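Local coordinates for protein enoyl-CoA hydratase (PDB 3OC7) that probably catalyses the reversible addition of water to the double bond of enoyl-CoA thioesters in fatty acid metabolism, at residues Gly46-Asp49 against Ala50-Pro54; Leu100-Ala103 against Ile104-Arg108. One frame throughout, in Å; residues are numbered along the deposited sequence. Where two conformers were deposited one is given.

Contacts 1 and 2 are the C-terminal ends of two helices of the crotonase fold, 37-52 and 86-106, and their centres lie about 12 Å apart on the same side of the chain's centre. Contact 1 closes before contact 2 opens along the chain. Each helix end runs into a strand of the same mixed sheet, 58-63 after the first and 111-115 after the second, two neighbouring parallel strands. The two ends touch directly: CD1 of L47 packs on CG1 of I104 at 4.0 Å, and NH2 of R108 probably hydrogen-bonds to O of S51 at 3.1 Å. R108, just past the second helix, thus probably links the two helix ends.

Contact 1 of 2, residues Gly46-Asp49 against Ala50-Pro54; sequences GLRD and ASSDP
S52 closes back on R48 at the end of helix 37-52, its backbone N lying 3.1 Å from O of R48 in a hydrogen bond. In one of its two conformers OG of S52 also donates to O of R48, at 3.0 Å. The two donors then come from opposite faces of the carbonyl plane, the hydroxyl 39° out of it. With chi1 at -64° in that conformer, OG stands beside its own backbone N, which turns it back along the helix to that oxygen. Just before it, two regular i to i+4 bonds run from A50 N to O of G46 (3.1 Å) and from S51 N to O of L47, and the packing is close: CB of A50 rests 3.7 Å from O of G46. G46 and A50 are buried, and A50 and L47 bear on A22 and L24 of strand 21-26. On the solvent side, R48 and S52 are exposed, and the carboxylate of D49 turns back to NE2 of Q45. The helix then unwinds: D53 N makes a weak bond of 3.3 Å to O of A50, and D53 OD1 takes the N-H of A55. This is the C-terminal end of the helix in a beta-alpha-beta crossover, strand 21-26, helix 37-52, strand 58-63.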
loop_
_atom_site.group_PDB
_atom_site.type_symbol
_atom_site.label_atom_id
_atom_site.label_comp_id
_atom_site.label_asym_id
_atom_site.label_seq_id
_atom_site.Cartn_x
_atom_site.Cartn_y
_atom_site.Cartn_z
ATOM N N GLY A 46 26.880 5.000 -18.049
ATOM C CA GLY A 46 27.377 4.513 -16.747
ATOM C C GLY A 46 26.697 3.243 -16.241
ATOM O O GLY A 46 27.353 2.331 -15.708
ATOM N N LEU A 47 25.373 3.184 -16.376
ATOM C CA LEU A 47 24.614 1.973 -16.040
ATOM C C LEU A 47 25.018 0.773 -16.909
ATOM O O LEU A 47 25.122 -0.356 -16.404
ATOM C CB LEU A 47 23.091 2.234 -16.123
ATOM C CG LEU A 47 22.457 3.182 -15.087
ATOM C CD1 LEU A 47 21.084 3.747 -15.549
ATOM C CD2 LEU A 47 22.346 2.501 -13.703
ATOM N N ARG A 48 25.280 1.022 -18.193
ATOM C CA ARG A 48 25.723 -0.036 -19.105
ATOM C C ARG A 48 27.122 -0.553 -18.704
ATOM O O ARG A 48 27.353 -1.778 -18.657
ATOM C CB ARG A 48 25.689 0.475 -20.554
ATOM C CG ARG A 48 25.816 -0.614 -21.612
ATOM C CD ARG A 48 25.471 -0.120 -23.017
ATOM N NE ARG A 48 24.106 0.406 -23.170
ATOM C CZ ARG A 48 23.017 -0.339 -23.367
ATOM N NH1 ARG A 48 21.832 0.245 -23.507
ATOM N NH2 ARG A 48 23.103 -1.661 -23.431
ATOM N N ASP A 49 28.039 0.366 -18.389
ATOM C CA ASP A 49 29.403 -0.010 -17.976
ATOM C C ASP A 49 29.395 -0.858 -16.691
ATOM O O ASP A 49 30.128 -1.845 -16.589
ATOM C CB ASP A 49 30.289 1.233 -17.789
ATOM C CG ASP A 49 30.657 1.926 -19.111
ATOM O OD1 ASP A 49 30.547 1.308 -20.201
ATOM O OD2 ASP A 49 31.079 3.106 -19.040
ATOM N N ALA A 50 28.565 -0.480 -15.714
ATOM C CA ALA A 50 28.401 -1.292 -14.499
ATOM C C ALA A 50 27.866 -2.710 -14.764
ATOM O O ALA A 50 28.422 -3.682 -14.241
ATOM C CB ALA A 50 27.511 -0.568 -13.480
ATOM N N SER A 51 26.795 -2.842 -15.552
ATOM C CA SER A 51 26.215 -4.163 -15.861
ATOM C C SER A 51 27.179 -5.103 -16.616
ATOM O O SER A 51 27.131 -6.327 -16.415
ATOM C CB SER A 51 24.893 -4.002 -16.626
ATOM O OG SER A 51 24.208 -5.252 -16.764
ATOM N N SER A 52 28.039 -4.515 -17.456
ATOM C CA SER A 52 28.995 -5.254 -18.293
ATOM C C SER A 52 30.163 -5.869 -17.510
ATOM O O SER A 52 30.831 -6.788 -18.000
ATOM C CB SER A 52 29.541 -4.344 -19.397
ATOM O OG SER A 52 28.508 -3.954 -20.281
ATOM N N ASP A 53 30.426 -5.351 -16.307
ATOM C CA ASP A 53 31.541 -5.832 -15.469
ATOM C C ASP A 53 31.058 -6.950 -14.528
ATOM O O ASP A 53 30.255 -6.684 -13.632
ATOM C CB ASP A 53 32.139 -4.666 -14.660
ATOM C CG ASP A 53 33.364 -5.066 -13.823
ATOM O OD1 ASP A 53 33.669 -6.275 -13.692
ATOM O OD2 ASP A 53 34.023 -4.155 -13.269
ATOM N N PRO A 54 31.546 -8.202 -14.713
ATOM C CA PRO A 54 31.085 -9.330 -13.876
ATOM C C PRO A 54 31.404 -9.206 -12.375
ATOM O O PRO A 54 30.773 -9.887 -11.564
ATOM C CB PRO A 54 31.826 -10.546 -14.467
ATOM C CG PRO A 54 32.329 -10.109 -15.790
ATOM C CD PRO A 54 32.542 -8.629 -15.714
#

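Contact 2 of 2, residues Leu100-Ala103 against Ile104-Arg108; sequences LMRA and IVESR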
loop_
_atom_site.group_PDB
_atom_site.type_symbol
_atom_site.label_atom_id
_atom_site.label_comp_id
_atom_site.label_asym_id
_atom_site.label_seq_id
_atom_site.Cartn_x
_atom_site.Cartn_y
_atom_site.Cartn_z
ATOM N N LEU A 100 14.907 6.980 -19.037
ATOM C CA LEU A 100 15.935 6.923 -17.997
ATOM C C LEU A 100 15.453 6.154 -16.769
ATOM O O LEU A 100 16.174 5.288 -16.254
ATOM C CB LEU A 100 16.460 8.329 -17.636
ATOM C CG LEU A 100 17.494 8.410 -16.495
ATOM C CD1 LEU A 100 18.772 7.615 -16.832
ATOM C CD2 LEU A 100 17.797 9.888 -16.202
ATOM N N MET A 101 14.253 6.475 -16.300
ATOM C CA MET A 101 13.652 5.707 -15.194
ATOM C C MET A 101 13.528 4.218 -15.519
ATOM O O MET A 101 13.870 3.350 -14.690
ATOM C CB MET A 101 12.281 6.294 -14.800
ATOM C CG MET A 101 12.328 7.731 -14.194
ATOM S SD MET A 101 10.716 8.258 -13.517
ATOM C CE MET A 101 9.670 8.109 -14.996
ATOM N N ARG A 102 13.074 3.912 -16.731
ATOM C CA ARG A 102 12.916 2.521 -17.185
ATOM C C ARG A 102 14.257 1.728 -17.238
ATOM O O ARG A 102 14.283 0.533 -16.896
ATOM C CB ARG A 102 12.151 2.440 -18.530
ATOM C CG ARG A 102 11.693 1.013 -18.890
ATOM C CD ARG A 102 10.680 0.911 -20.052
ATOM N NE ARG A 102 10.162 -0.465 -20.134
ATOM C CZ ARG A 102 8.947 -0.819 -20.539
ATOM N NH1 ARG A 102 8.057 0.091 -20.947
ATOM N NH2 ARG A 102 8.625 -2.113 -20.549
ATOM N N ALA A 103 15.350 2.393 -17.635
ATOM C CA ALA A 103 16.694 1.773 -17.643
ATOM C C ALA A 103 17.131 1.334 -16.230
ATOM O O ALA A 103 17.681 0.239 -16.041
ATOM C CB ALA A 103 17.750 2.704 -18.272
ATOM N N ILE A 104 16.856 2.184 -15.228
ATOM C CA ILE A 104 17.166 1.857 -13.821
ATOM C C ILE A 104 16.310 0.643 -13.375
ATOM O O ILE A 104 16.829 -0.334 -12.805
ATOM C CB ILE A 104 16.943 3.096 -12.873
ATOM C CG1 ILE A 104 17.946 4.223 -13.180
ATOM C CG2 ILE A 104 17.005 2.682 -11.379
ATOM C CD1 ILE A 104 17.605 5.542 -12.522
ATOM N N VAL A 105 15.001 0.688 -13.648
ATOM C CA VAL A 105 14.070 -0.388 -13.251
ATOM C C VAL A 105 14.382 -1.757 -13.926
ATOM O O VAL A 105 14.239 -2.817 -13.266
ATOM C CB VAL A 105 12.579 0.051 -13.444
ATOM C CG1 VAL A 105 11.614 -1.069 -13.065
ATOM C CG2 VAL A 105 12.254 1.265 -12.589
ATOM N N GLU A 106 14.834 -1.742 -15.190
ATOM C CA GLU A 106 15.125 -2.978 -15.968
ATOM C C GLU A 106 16.479 -3.649 -15.638
ATOM O O GLU A 106 16.710 -4.801 -16.034
ATOM C CB GLU A 106 15.039 -2.721 -17.497
ATOM C CG GLU A 106 13.603 -2.538 -18.025
ATOM C CD GLU A 106 13.529 -2.241 -19.536
ATOM O OE1 GLU A 106 14.524 -1.761 -20.105
ATOM O OE2 GLU A 106 12.461 -2.460 -20.147
ATOM N N SER A 107 17.391 -2.925 -14.982
ATOM C CA SER A 107 18.782 -3.425 -14.769
ATOM C C SER A 107 18.853 -4.745 -13.965
ATOM O O SER A 107 18.077 -4.938 -13.032
ATOM C CB SER A 107 19.610 -2.347 -14.046
ATOM O OG SER A 107 20.979 -2.740 -13.845
ATOM N N ARG A 108 19.791 -5.632 -14.315
ATOM C CA ARG A 108 20.113 -6.837 -13.500
ATOM C C ARG A 108 20.596 -6.477 -12.089
ATOM O O ARG A 108 20.551 -7.316 -11.182
ATOM C CB ARG A 108 21.162 -7.749 -14.197
ATOM C CG ARG A 108 22.629 -7.257 -14.092
ATOM C CD ARG A 108 23.698 -8.243 -14.663
ATOM N NE ARG A 108 25.074 -7.726 -14.544
ATOM C CZ ARG A 108 25.868 -7.881 -13.484
ATOM N NH1 ARG A 108 25.432 -8.510 -12.394
ATOM N NH2 ARG A 108 27.106 -7.383 -13.505
HETATM O O HOH W 1 10.675 -4.456 -19.874
#
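The guanidinium of R102 meets the carboxylate of E106 at its edge, four residues on along the helix, while a water lies in plane at another part of that edge. NE donates to OE2 over 3.0 Å, at an N-H...O angle of 153°, in a salt bridge. OE2 is approached from well above the carboxylate plane, and the two planes stand 68° apart; only the NE to OE2 bond joins the two groups directly. The water completes a ring, accepting from NH2 of R102 and donating to OE2 of E106 at 2.7 Å. R102 reaches this place because its chain is extended from CG to NE, and E106 comes to meet it with CG beside its own backbone N (chi1 -73°), which also lays its CG 3.3 Å from O of R102. That oxygen takes the N-H of E106 at 2.9 Å. On the buried side, N of V105 bonds to O of M101, and CG2 of V105 lies 3.4 Å from O of M101. The bond from S107 N to O of A103 is weak as the helix ends. Around helix 86-106, L100 and I104 face helices 37-52 and 123-129, M101 reaches helix 156-159, and V105 packs on T223 and L227 of helix 212-245, whose D231 gives R102 a second salt bridge, through OD1 to NH2. Past S107 and R108 the chain leads to strand 111-115 of the mixed sheet.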